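Local coordinates for protein o-succinylbenzoate synthase (Synechococcus elongatus, PDB 2OZT) that catalyses the dehydration of 2-succinyl-6-hydroxy-2,4-cyclohexadiene-1-carboxylate to 2-succinylbenzoate, a metal-dependent step on the way to phylloquinone, at residues A[222-227]-A[243-248]; A[45-50]-A[89-94]; A[215-220]-A[239-244]; A[59-64]-A[82-87]; A[170-175]-A[193-198]. One frame throughout, in Å; residues are numbered along the deposited sequence.

Contact 1: residues A[222-227]-A[243-248]; sequences ESVVSA and VIKTAL. With NA (sodium ion), chain D.
Lys245 reaches across to Val224, and its NZ makes the one direct hydrogen bond between the segments. It donates to Val224 O at 2.9 Å and turns back along its own segment for a second bond, to Val243 O at 2.7 Å. In each case the nitrogen sits above the carbonyl plane, by 36° at Val224. Bends at chi2 (69°) and chi3 (60°) curl the chain, and a salt bridge to Asp221 adds a third partner for NZ. One water gives protons to Val224 O and Val225 O and accepts from Lys245 N, stitching the backbones together beside NZ.

Packing is sparse. Val224 CG2 rests against a carbonyl oxygen, Val243 O, at 3.6 Å; the one apolar pair is Val225 CG1 on Leu248 CB at 3.9 Å. On the metal side, Glu222 OE1 binds the sodium ion at 2.7 Å, together with Asp167 and Asp221.

A methionine in place of Lys245 would probably leave Val224 O and Val243 O without the donor they share and Asp221 without its salt-bridge mate. Lys245 is the predicted proton acceptor of this enolase-superfamily barrel, and the two carbonyls and Asp221 hold its nitrogen in a defined position at the ends of the strands, close to the metal site.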
# COMPACT_ATOMS: atom_id res chain seq x y z
N GLU A 222 -0.30 -3.66 -8.47
CA GLU A 222 -1.31 -3.01 -9.29
C GLU A 222 -2.51 -3.91 -9.52
O GLU A 222 -3.65 -3.42 -9.65
CB GLU A 222 -0.68 -2.60 -10.64
CG GLU A 222 0.28 -1.38 -10.58
CD GLU A 222 1.74 -1.68 -10.24
OE1 GLU A 222 2.06 -2.79 -9.77
OE2 GLU A 222 2.61 -0.75 -10.41
N SER A 223 -2.29 -5.23 -9.50
CA SER A 223 -3.39 -6.16 -9.69
C SER A 223 -4.35 -6.28 -8.51
O SER A 223 -5.47 -6.81 -8.69
CB SER A 223 -2.86 -7.57 -10.00
OG SER A 223 -2.35 -7.68 -11.34
N VAL A 224 -3.88 -5.87 -7.32
CA VAL A 224 -4.69 -6.04 -6.11
C VAL A 224 -4.87 -4.73 -5.34
O VAL A 224 -4.07 -4.37 -4.51
CB VAL A 224 -4.22 -7.20 -5.20
CG1 VAL A 224 -4.50 -8.57 -5.88
CG2 VAL A 224 -2.73 -7.11 -4.83
N VAL A 225 -5.93 -4.03 -5.68
CA VAL A 225 -6.27 -2.77 -5.00
C VAL A 225 -7.39 -3.02 -3.97
O VAL A 225 -7.23 -2.78 -2.76
CB VAL A 225 -6.65 -1.71 -6.04
CG1 VAL A 225 -7.11 -0.40 -5.36
CG2 VAL A 225 -5.44 -1.46 -7.00
N SER A 226 -8.49 -3.56 -4.45
CA SER A 226 -9.68 -3.76 -3.62
C SER A 226 -9.78 -5.17 -3.05
O SER A 226 -9.14 -6.12 -3.55
CB SER A 226 -10.94 -3.51 -4.46
OG SER A 226 -11.05 -4.54 -5.45
N ALA A 227 -10.59 -5.31 -1.99
CA ALA A 227 -10.89 -6.64 -1.47
C ALA A 227 -11.40 -7.60 -2.56
O ALA A 227 -11.04 -8.79 -2.58
CB ALA A 227 -11.93 -6.52 -0.33
N VAL A 243 0.41 -7.43 -2.24
CA VAL A 243 0.79 -6.16 -1.60
C VAL A 243 -0.53 -5.41 -1.32
O VAL A 243 -1.24 -5.03 -2.26
CB VAL A 243 1.72 -5.33 -2.51
CG1 VAL A 243 2.10 -4.01 -1.83
CG2 VAL A 243 2.98 -6.16 -2.86
N ILE A 244 -0.89 -5.28 -0.05
CA ILE A 244 -2.18 -4.72 0.34
C ILE A 244 -2.04 -3.25 0.68
O ILE A 244 -1.24 -2.89 1.57
CB ILE A 244 -2.67 -5.44 1.62
CG1 ILE A 244 -2.82 -6.95 1.41
CG2 ILE A 244 -4.01 -4.82 2.13
CD1 ILE A 244 -3.80 -7.35 0.27
N LYS A 245 -2.80 -2.41 -0.03
CA LYS A 245 -2.88 -0.98 0.31
C LYS A 245 -4.14 -0.77 1.12
O LYS A 245 -5.23 -0.61 0.58
CB LYS A 245 -2.94 -0.09 -0.93
CG LYS A 245 -1.60 0.02 -1.70
CD LYS A 245 -1.12 -1.27 -2.44
CE LYS A 245 -2.10 -1.78 -3.50
NZ LYS A 245 -1.48 -3.06 -4.13
N THR A 246 -3.97 -0.85 2.44
CA THR A 246 -5.13 -0.88 3.32
C THR A 246 -6.06 0.33 3.11
O THR A 246 -7.29 0.18 3.19
CB THR A 246 -4.66 -1.00 4.74
OG1 THR A 246 -3.89 -2.19 4.89
CG2 THR A 246 -5.81 -1.07 5.76
N ALA A 247 -5.49 1.50 2.83
CA ALA A 247 -6.32 2.69 2.67
C ALA A 247 -7.22 2.61 1.44
O ALA A 247 -8.21 3.36 1.33
CB ALA A 247 -5.43 3.94 2.61
N LEU A 248 -6.84 1.74 0.48
CA LEU A 248 -7.60 1.64 -0.78
C LEU A 248 -8.51 0.42 -0.88
O LEU A 248 -9.25 0.26 -1.84
CB LEU A 248 -6.64 1.54 -1.99
CG LEU A 248 -5.53 2.57 -2.02
CD1 LEU A 248 -4.68 2.36 -3.33
CD2 LEU A 248 -6.13 4.01 -1.94
NA NA D . 4.36 -2.86 -8.40
O HOH W 1 -4.68 -3.53 -1.80

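Contact 2: residues A[45-50]-A[89-94]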
# COMPACT_ATOMS: atom_id res chain seq x y z
N GLY A 45 -11.19 9.81 10.24
CA GLY A 45 -10.86 8.82 9.20
C GLY A 45 -10.43 9.61 7.97
O GLY A 45 -10.59 10.83 7.87
N GLU A 46 -9.85 8.85 7.05
CA GLU A 46 -9.35 9.44 5.79
C GLU A 46 -9.73 8.57 4.61
O GLU A 46 -9.53 7.35 4.63
CB GLU A 46 -7.84 9.60 5.89
CG GLU A 46 -7.19 10.09 4.58
CD GLU A 46 -5.69 10.36 4.73
OE1 GLU A 46 -5.10 10.31 5.84
OE2 GLU A 46 -5.06 10.60 3.63
N ILE A 47 -10.26 9.22 3.57
CA ILE A 47 -10.63 8.58 2.29
C ILE A 47 -9.73 9.17 1.20
O ILE A 47 -9.84 10.35 0.87
CB ILE A 47 -12.08 8.92 1.92
CG1 ILE A 47 -13.03 8.47 3.06
CG2 ILE A 47 -12.53 8.33 0.60
CD1 ILE A 47 -14.49 8.93 2.89
N ALA A 48 -8.82 8.35 0.66
CA ALA A 48 -7.86 8.86 -0.31
C ALA A 48 -7.61 7.86 -1.44
O ALA A 48 -6.50 7.32 -1.53
CB ALA A 48 -6.54 9.18 0.42
N PRO A 49 -8.57 7.64 -2.34
CA PRO A 49 -8.29 6.76 -3.47
C PRO A 49 -7.12 7.32 -4.29
O PRO A 49 -6.85 8.56 -4.29
CB PRO A 49 -9.58 6.78 -4.27
CG PRO A 49 -10.24 8.14 -3.91
CD PRO A 49 -9.91 8.26 -2.42
N LEU A 50 -6.37 6.43 -4.92
CA LEU A 50 -5.17 6.83 -5.64
C LEU A 50 -5.45 6.80 -7.15
O LEU A 50 -5.84 5.78 -7.66
CB LEU A 50 -4.03 5.87 -5.26
CG LEU A 50 -2.60 6.18 -5.73
CD1 LEU A 50 -2.09 7.48 -5.15
CD2 LEU A 50 -1.68 5.04 -5.32
N PHE A 89 -13.07 2.14 3.86
CA PHE A 89 -11.97 2.21 4.82
C PHE A 89 -12.09 3.46 5.68
O PHE A 89 -11.98 3.40 6.93
CB PHE A 89 -10.62 2.25 4.08
CG PHE A 89 -9.45 2.68 4.93
CD1 PHE A 89 -8.74 1.77 5.69
CD2 PHE A 89 -9.06 4.03 5.00
CE1 PHE A 89 -7.65 2.15 6.45
CE2 PHE A 89 -7.97 4.42 5.78
CZ PHE A 89 -7.25 3.49 6.51
N GLY A 90 -12.35 4.60 5.04
CA GLY A 90 -12.42 5.84 5.82
C GLY A 90 -13.52 5.85 6.87
O GLY A 90 -13.25 6.21 8.03
N PHE A 91 -14.72 5.44 6.46
CA PHE A 91 -15.82 5.44 7.43
C PHE A 91 -15.61 4.38 8.49
O PHE A 91 -15.88 4.65 9.65
CB PHE A 91 -17.13 5.28 6.72
CG PHE A 91 -17.66 6.58 6.15
CD1 PHE A 91 -18.31 7.50 7.02
CD2 PHE A 91 -17.43 6.93 4.81
CE1 PHE A 91 -18.80 8.72 6.52
CE2 PHE A 91 -17.88 8.15 4.31
CZ PHE A 91 -18.57 9.02 5.17
N ALA A 92 -15.16 3.20 8.13
CA ALA A 92 -14.99 2.13 9.13
C ALA A 92 -13.95 2.50 10.16
O ALA A 92 -14.15 2.34 11.39
CB ALA A 92 -14.64 0.81 8.44
N THR A 93 -12.82 3.04 9.72
CA THR A 93 -11.76 3.45 10.65
C THR A 93 -12.16 4.66 11.51
O THR A 93 -11.81 4.74 12.69
CB THR A 93 -10.38 3.64 9.92
OG1 THR A 93 -10.51 4.63 8.91
CG2 THR A 93 -9.87 2.30 9.27
N ALA A 94 -12.88 5.60 10.91
CA ALA A 94 -13.36 6.73 11.69
C ALA A 94 -14.28 6.22 12.79
O ALA A 94 -14.13 6.65 13.94
CB ALA A 94 -14.11 7.71 10.77
O HOH W 2 -8.54 6.54 8.52
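Strand 42-47, at the edge of the antiparallel sheet in the MenC N-terminal domain, lies against helix 85-97 here, and two glycines set the spacing. The short axes of 45-47 and 89-94 run antiparallel and come within 6.2 Å. Gly45 CA rests 3.7 Å from Gly90 O, and Ala94 CB touches Gly45 N at 3.6 Å; a side chain on either glycine would run into the facing segment.

Beside the glycines, Ile47 CG1 packs on Gly90 CA while CD1, with chi2 extended (172°), reaches Phe91 CE2 at 3.8 Å, the two side chains crossing obliquely. The Phe89 ring offers its edge to Glu46 O, with CD2 3.4 Å away, and Thr93 CG2 sits over one ring face toward the rim.

No direct hydrogen bond joins the segments. One water does so instead, accepting from Glu46 N at 3.0 Å and donating to Thr93 OG1, which in turn donates to Phe89 O. The Glu46 carboxylate leads away to Tyr10 and to the backbone N atoms of Gly276 and Ala279. The missing side chains of the glycines let strand and helix come close, Ile47 and the phenylalanines pack beside them, the water supplies the polar link, and the buried carboxylate ties this strand to the start of helix 277-290 in the barrel.

Contact 3: residues A[215-220]-A[239-244]; sequences TTAIAL and PGFFVI
Leu220 and Phe241 meet through the backbone at the tight end of this contact, where two neighbouring parallel strands are hydrogen-bonded. Phe241 N donates to Ile218 O at 2.8 Å, in the carbonyl plane. Leu220 N donates to Phe241 O from 38° above its plane, and Val243 N reaches Leu220 O at 2.9 Å, nearly in line with the carbonyl bond. Just before Phe241, Gly240 CA comes within 3.3 Å of the same Ile218 O as a CA-H...O contact; a side chain there would collide with that oxygen.

Ala219 and Phe241 put their CB atoms on the same sheet face, 3.8 Å apart, and Val243 CG2 extends the row to Ala219 CB at 4.2 Å. Leu220 and Phe242 occupy the other face, turned to Trp233 of helix 227-235. That helix connects the two strands, making the right-handed beta-alpha-beta crossover of the TIM-barrel domain, and the 33° between the short strand axes reflects the twist of the barrel wall.

Toward residue 215 the pairing gives out. Ala217 is partly exposed and adds only its CB, which meets the edge of the Phe241 ring in plane, 3.6 Å from CE2. The ring gets there with CG anti to the carbonyl carbon (chi1 -68°), and it has company beyond the two strands: Tyr194, His294 and a cation-pi contact with Arg267. Beyond Ala217, the exposed Thr215 turns its hydroxyl to Asp185.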
# COMPACT_ATOMS: atom_id res chain seq x y z
N THR A 215 10.76 -20.22 -10.38
CA THR A 215 11.34 -20.52 -9.09
C THR A 215 11.43 -19.33 -8.13
O THR A 215 11.67 -19.52 -6.95
CB THR A 215 12.73 -21.19 -9.24
OG1 THR A 215 13.58 -20.37 -10.06
CG2 THR A 215 12.55 -22.53 -9.94
N THR A 216 11.22 -18.13 -8.64
CA THR A 216 11.26 -16.91 -7.82
C THR A 216 9.82 -16.48 -7.53
O THR A 216 9.00 -16.49 -8.43
CB THR A 216 11.95 -15.76 -8.59
OG1 THR A 216 13.28 -16.17 -8.96
CG2 THR A 216 12.04 -14.49 -7.76
N ALA A 217 9.55 -16.11 -6.27
CA ALA A 217 8.21 -15.67 -5.90
C ALA A 217 7.79 -14.40 -6.62
O ALA A 217 8.60 -13.54 -6.94
CB ALA A 217 8.09 -15.45 -4.37
N ILE A 218 6.50 -14.27 -6.84
CA ILE A 218 5.94 -13.09 -7.50
C ILE A 218 4.93 -12.44 -6.56
O ILE A 218 4.21 -13.14 -5.83
CB ILE A 218 5.27 -13.47 -8.85
CG1 ILE A 218 6.30 -14.16 -9.74
CG2 ILE A 218 4.69 -12.25 -9.55
CD1 ILE A 218 5.73 -14.55 -11.12
N ALA A 219 4.92 -11.11 -6.55
CA ALA A 219 3.94 -10.36 -5.76
C ALA A 219 3.02 -9.57 -6.68
O ALA A 219 3.45 -8.94 -7.63
CB ALA A 219 4.67 -9.39 -4.86
N LEU A 220 1.74 -9.51 -6.34
CA LEU A 220 0.80 -8.64 -7.04
C LEU A 220 0.66 -7.32 -6.32
O LEU A 220 0.65 -7.29 -5.08
CB LEU A 220 -0.60 -9.29 -7.07
CG LEU A 220 -0.61 -10.62 -7.83
CD1 LEU A 220 -1.97 -11.23 -7.61
CD2 LEU A 220 -0.31 -10.47 -9.33
N PRO A 239 -0.29 -18.32 -5.91
CA PRO A 239 0.62 -18.88 -4.90
C PRO A 239 1.65 -17.89 -4.33
O PRO A 239 2.39 -18.26 -3.42
CB PRO A 239 1.43 -19.92 -5.71
CG PRO A 239 1.51 -19.27 -7.07
CD PRO A 239 0.20 -18.55 -7.30
N GLY A 240 1.66 -16.67 -4.85
CA GLY A 240 2.62 -15.68 -4.42
C GLY A 240 2.12 -14.70 -3.38
O GLY A 240 1.27 -15.03 -2.51
N PHE A 241 2.74 -13.52 -3.42
CA PHE A 241 2.45 -12.50 -2.43
C PHE A 241 1.41 -11.49 -2.91
O PHE A 241 1.15 -11.32 -4.09
CB PHE A 241 3.72 -11.73 -2.07
CG PHE A 241 4.72 -12.55 -1.32
CD1 PHE A 241 4.82 -12.50 0.06
CD2 PHE A 241 5.58 -13.40 -2.02
CE1 PHE A 241 5.75 -13.30 0.72
CE2 PHE A 241 6.53 -14.16 -1.37
CZ PHE A 241 6.61 -14.13 0.01
N PHE A 242 0.78 -10.83 -1.93
CA PHE A 242 -0.20 -9.79 -2.25
C PHE A 242 0.26 -8.53 -1.52
O PHE A 242 0.52 -8.59 -0.31
CB PHE A 242 -1.53 -10.15 -1.58
CG PHE A 242 -2.23 -11.39 -2.13
CD1 PHE A 242 -3.26 -11.27 -3.03
CD2 PHE A 242 -1.91 -12.66 -1.64
CE1 PHE A 242 -3.95 -12.42 -3.49
CE2 PHE A 242 -2.60 -13.79 -2.10
CZ PHE A 242 -3.61 -13.65 -3.01
N VAL A 243 0.41 -7.43 -2.24
CA VAL A 243 0.79 -6.16 -1.60
C VAL A 243 -0.53 -5.41 -1.32
O VAL A 243 -1.24 -5.03 -2.26
CB VAL A 243 1.72 -5.33 -2.51
CG1 VAL A 243 2.10 -4.01 -1.83
CG2 VAL A 243 2.98 -6.16 -2.86
N ILE A 244 -0.89 -5.28 -0.05
CA ILE A 244 -2.18 -4.72 0.34
C ILE A 244 -2.04 -3.25 0.68
O ILE A 244 -1.24 -2.89 1.57
CB ILE A 244 -2.67 -5.44 1.62
CG1 ILE A 244 -2.82 -6.95 1.41
CG2 ILE A 244 -4.01 -4.82 2.13
CD1 ILE A 244 -3.80 -7.35 0.27

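Contact 4: residues A[59-64]-A[82-87]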
# COMPACT_ATOMS: atom_id res chain seq x y z
N ASN A 59 -14.02 12.15 -6.72
CA ASN A 59 -15.35 12.76 -6.97
C ASN A 59 -16.50 11.87 -6.59
O ASN A 59 -17.53 12.35 -6.05
CB ASN A 59 -15.47 13.17 -8.44
CG ASN A 59 -14.63 14.38 -8.77
OD1 ASN A 59 -14.04 15.03 -7.90
ND2 ASN A 59 -14.51 14.67 -10.07
N ALA A 60 -16.36 10.58 -6.80
CA ALA A 60 -17.42 9.66 -6.41
C ALA A 60 -17.53 9.54 -4.88
O ALA A 60 -18.64 9.40 -4.32
CB ALA A 60 -17.15 8.27 -7.04
N ASP A 61 -16.40 9.60 -4.17
CA ASP A 61 -16.40 9.57 -2.71
C ASP A 61 -17.07 10.85 -2.16
O ASP A 61 -17.80 10.82 -1.13
CB ASP A 61 -14.98 9.50 -2.18
CG ASP A 61 -14.30 8.16 -2.50
OD1 ASP A 61 -14.99 7.12 -2.53
OD2 ASP A 61 -13.08 8.18 -2.65
N ILE A 62 -16.83 11.97 -2.84
CA ILE A 62 -17.43 13.26 -2.42
C ILE A 62 -18.94 13.18 -2.57
O ILE A 62 -19.70 13.56 -1.65
CB ILE A 62 -16.84 14.48 -3.23
CG1 ILE A 62 -15.42 14.77 -2.78
CG2 ILE A 62 -17.69 15.75 -2.95
CD1 ILE A 62 -14.62 15.57 -3.79
N ALA A 63 -19.39 12.65 -3.69
CA ALA A 63 -20.83 12.49 -3.92
C ALA A 63 -21.43 11.60 -2.82
O ALA A 63 -22.49 11.91 -2.26
CB ALA A 63 -21.09 11.91 -5.27
N LEU A 64 -20.75 10.51 -2.48
CA LEU A 64 -21.18 9.65 -1.38
C LEU A 64 -21.31 10.44 -0.11
O LEU A 64 -22.36 10.35 0.57
CB LEU A 64 -20.12 8.55 -1.14
CG LEU A 64 -20.48 7.70 0.09
CD1 LEU A 64 -21.68 6.76 -0.13
CD2 LEU A 64 -19.25 7.00 0.62
N GLU A 82 -19.73 -1.11 -2.43
CA GLU A 82 -18.49 -1.87 -2.53
C GLU A 82 -17.57 -1.27 -3.57
O GLU A 82 -16.35 -1.49 -3.52
CB GLU A 82 -18.80 -3.35 -2.89
CG GLU A 82 -17.58 -4.21 -3.25
CD GLU A 82 -17.92 -5.68 -3.46
OE1 GLU A 82 -18.88 -6.18 -2.84
OE2 GLU A 82 -17.21 -6.34 -4.25
N ALA A 83 -18.14 -0.51 -4.51
CA ALA A 83 -17.32 0.11 -5.56
C ALA A 83 -16.51 1.30 -5.04
O ALA A 83 -15.73 1.89 -5.77
CB ALA A 83 -18.20 0.54 -6.74
N LEU A 84 -16.73 1.67 -3.77
CA LEU A 84 -15.96 2.79 -3.16
C LEU A 84 -15.16 2.28 -1.94
O LEU A 84 -15.44 2.63 -0.78
CB LEU A 84 -16.91 3.89 -2.70
CG LEU A 84 -17.82 4.48 -3.79
CD1 LEU A 84 -18.83 5.49 -3.17
CD2 LEU A 84 -17.00 5.12 -4.92
N PRO A 85 -14.16 1.42 -2.18
CA PRO A 85 -13.46 0.80 -1.04
C PRO A 85 -12.67 1.76 -0.17
O PRO A 85 -12.58 1.55 1.04
CB PRO A 85 -12.53 -0.22 -1.69
CG PRO A 85 -12.37 0.25 -3.12
CD PRO A 85 -13.71 0.91 -3.48
N ALA A 86 -12.09 2.82 -0.75
CA ALA A 86 -11.43 3.82 0.12
C ALA A 86 -12.43 4.52 1.06
O ALA A 86 -12.09 4.81 2.20
CB ALA A 86 -10.61 4.84 -0.73
N ALA A 87 -13.64 4.77 0.54
CA ALA A 87 -14.70 5.32 1.42
C ALA A 87 -15.07 4.33 2.52
O ALA A 87 -15.23 4.75 3.68
CB ALA A 87 -15.92 5.70 0.59
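Leu84 points its side chain at helix 58-67, and every atom from CB outward finds something there. CB starts 3.8 Å from Asp61 OD1, and CG stays near the same oxygen. At the fork the two methyls part company. CD1 goes to Leu64, 3.9 Å from its CB, and also lies near Ala60 O. CD2 settles between Ala60 CB at 3.8 Å and Asp61 OD1 at 3.7 Å. The leucine is extended, with chi2 at 175° carrying CD1 on toward Leu64, and it runs alongside Asp61 and Leu64, each pointing the other way.

Leu84 holds the N-cap position of helix 85-97, so this is where the start of one helix of the MenC N-terminal domain leans on another, well away from the metal site. In the first turn of the later helix, Ala87 CB touches both Leu64 CD2 and Asp61 OD1, 3.6 Å from each. Leu64 reaches it with CG anti to its backbone N (chi1 175°).

An alanine in place of Leu84 would probably open a gap between the helices, leaving Ala60 CB and Leu64 CB without the methyls that pack on them. No hydrogen bond crosses the contact. Asp61 OD1 meets only carbon from segment 82-87, while Glu56, whose carboxylate accepts from Ala86 N and Ala87 N, brings a like charge close to it. Leu64 also packs on Ile80.

Contact 5: residues A[170-175]-A[193-198]; sequences GSWDRA and EYVEQP. With PO4 (phosphate ion), chain C.
The CA atoms of Gly170 and Pro198 are the nearest pair across the segments, 5.1 Å apart, with Gly170 N donating to Gln197 O at 2.7 Å in the carbonyl plane; a weak bond from Trp172 N to Pro198 O follows. Gly170 has a positive phi (72°), which favours glycine.

Trp172 carries the side-chain packing. Its CB sits 3.3 Å from Pro198 O, and the six-membered ring continues inward: CE3 meets Pro198 CB at 3.6 Å, and CZ3 meets Val195 CG1 at 3.8 Å, the tryptophan and valine crossing at about a right angle. Trp180 of helix 174-187 stacks on the indole.

That helix joins strand 163-167 to strand 192-196, a beta-alpha-beta unit of the TIM barrel, and the contact lies where both strands run into their C-terminal loops. Glu196, a magnesium ligand, points away from segment 170-175. Gln197 lays CG 3.7 Å from Gly170 N, while its amide turns to Asp221 N, Leu199 O and Ser223 OG.

On the outer side Asp173 N-caps the helix. Arg174 holds a phosphate ion, probably from the crystallisation liquor: its backbone N donates to O4 at 2.9 Å, and NE and NH2 both donate to O2, which lies in plane at the guanidinium edge.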
# COMPACT_ATOMS: atom_id res chain seq x y z
N GLY A 170 4.63 -3.62 -13.67
CA GLY A 170 3.87 -4.04 -14.84
C GLY A 170 4.55 -3.66 -16.15
O GLY A 170 3.87 -3.62 -17.19
N SER A 171 5.85 -3.36 -16.13
CA SER A 171 6.48 -2.79 -17.32
C SER A 171 7.11 -3.79 -18.28
O SER A 171 7.59 -3.39 -19.37
CB SER A 171 7.54 -1.77 -16.88
OG SER A 171 8.61 -2.42 -16.28
N TRP A 172 7.17 -5.07 -17.92
CA TRP A 172 7.79 -6.05 -18.84
C TRP A 172 6.73 -6.60 -19.76
O TRP A 172 5.58 -6.80 -19.37
CB TRP A 172 8.39 -7.22 -18.06
CG TRP A 172 9.57 -6.87 -17.24
CD1 TRP A 172 10.48 -5.84 -17.43
CD2 TRP A 172 10.05 -7.63 -16.12
NE1 TRP A 172 11.45 -5.90 -16.46
CE2 TRP A 172 11.22 -6.99 -15.65
CE3 TRP A 172 9.59 -8.78 -15.46
CZ2 TRP A 172 11.90 -7.45 -14.52
CZ3 TRP A 172 10.30 -9.26 -14.39
CH2 TRP A 172 11.46 -8.59 -13.92
N ASP A 173 7.12 -6.90 -21.01
CA ASP A 173 6.26 -7.78 -21.81
C ASP A 173 6.51 -9.25 -21.44
O ASP A 173 7.38 -9.56 -20.64
CB ASP A 173 6.36 -7.51 -23.32
CG ASP A 173 7.72 -7.78 -23.91
OD1 ASP A 173 8.49 -8.64 -23.43
OD2 ASP A 173 8.00 -7.13 -24.95
N ARG A 174 5.69 -10.13 -21.98
CA ARG A 174 5.70 -11.49 -21.51
C ARG A 174 7.05 -12.19 -21.81
O ARG A 174 7.59 -12.90 -20.98
CB ARG A 174 4.52 -12.28 -22.10
CG ARG A 174 3.12 -11.85 -21.60
CD ARG A 174 1.98 -12.55 -22.36
NE ARG A 174 2.01 -12.07 -23.75
CZ ARG A 174 2.14 -12.85 -24.82
NH1 ARG A 174 2.20 -14.16 -24.70
NH2 ARG A 174 2.21 -12.29 -26.03
N ALA A 175 7.61 -11.97 -23.00
CA ALA A 175 8.87 -12.66 -23.33
C ALA A 175 9.99 -12.14 -22.42
O ALA A 175 10.83 -12.90 -21.98
CB ALA A 175 9.21 -12.40 -24.79
N GLU A 193 13.55 -11.63 -2.60
CA GLU A 193 12.33 -12.02 -1.92
C GLU A 193 11.19 -12.30 -2.90
O GLU A 193 10.48 -13.30 -2.80
CB GLU A 193 11.94 -10.92 -0.95
CG GLU A 193 10.80 -11.31 -0.02
CD GLU A 193 10.46 -10.22 0.98
OE1 GLU A 193 10.93 -9.08 0.85
OE2 GLU A 193 9.71 -10.54 1.93
N TYR A 194 11.00 -11.39 -3.84
CA TYR A 194 10.04 -11.58 -4.91
C TYR A 194 10.25 -10.57 -6.01
O TYR A 194 10.98 -9.56 -5.82
CB TYR A 194 8.58 -11.49 -4.41
CG TYR A 194 8.15 -10.28 -3.56
CD1 TYR A 194 7.85 -10.45 -2.21
CD2 TYR A 194 8.01 -9.00 -4.11
CE1 TYR A 194 7.37 -9.39 -1.41
CE2 TYR A 194 7.54 -7.91 -3.30
CZ TYR A 194 7.25 -8.14 -1.98
OH TYR A 194 6.79 -7.06 -1.25
N VAL A 195 9.65 -10.87 -7.17
CA VAL A 195 9.48 -9.91 -8.25
C VAL A 195 8.03 -9.38 -8.15
O VAL A 195 7.09 -10.16 -8.15
CB VAL A 195 9.77 -10.54 -9.65
CG1 VAL A 195 9.47 -9.52 -10.72
CG2 VAL A 195 11.21 -11.06 -9.76
N GLU A 196 7.91 -8.08 -8.09
CA GLU A 196 6.61 -7.44 -7.91
C GLU A 196 6.02 -7.00 -9.25
O GLU A 196 6.71 -6.32 -10.02
CB GLU A 196 6.74 -6.23 -6.98
CG GLU A 196 5.42 -5.60 -6.58
CD GLU A 196 5.65 -4.55 -5.51
OE1 GLU A 196 6.80 -4.41 -5.06
OE2 GLU A 196 4.68 -3.90 -5.08
N GLN A 197 4.81 -7.49 -9.56
CA GLN A 197 4.07 -7.07 -10.76
C GLN A 197 4.91 -7.14 -12.06
O GLN A 197 5.14 -6.13 -12.70
CB GLN A 197 3.39 -5.70 -10.55
CG GLN A 197 2.21 -5.47 -11.51
CD GLN A 197 0.97 -6.22 -11.10
OE1 GLN A 197 0.60 -6.23 -9.91
NE2 GLN A 197 0.30 -6.85 -12.06
N PRO A 198 5.34 -8.35 -12.42
CA PRO A 198 6.16 -8.39 -13.64
C PRO A 198 5.39 -7.99 -14.88
O PRO A 198 6.00 -7.40 -15.81
CB PRO A 198 6.63 -9.84 -13.70
CG PRO A 198 5.63 -10.63 -12.92
CD PRO A 198 5.25 -9.66 -11.77
P PO4 C . 3.11 -8.75 -24.95
O1 PO4 C . 2.82 -7.27 -25.00
O2 PO4 C . 1.82 -9.45 -25.28
O3 PO4 C . 4.22 -9.17 -25.92
O4 PO4 C . 3.49 -9.19 -23.57

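How the contacts relate
Contacts 1, 3 and 5 belong to the parallel barrel: contacts 1 and 3 share Val243 and Ile244 on strand 241-244, and contact 3 is tied to contact 5 through the backbone of Ala219. Contacts 2 and 4 belong to the N-terminal domain and both use helix 85-97. Contacts 1, 2 and 3 are mostly buried; contact 1 is the most central and the most polar in its side chains, contact 3 relies on strand pairing, contact 2 on glycine packing. Contact 4 is mostly apolar, with Ala60 and Leu84 partly exposed, and contact 5 pairs a buried Trp172 with an exposed outer side where Arg174 holds a phosphate ion. Leu248 and Thr246 of contact 1 touch Pro49, Pro85 and Phe89, joining the domains.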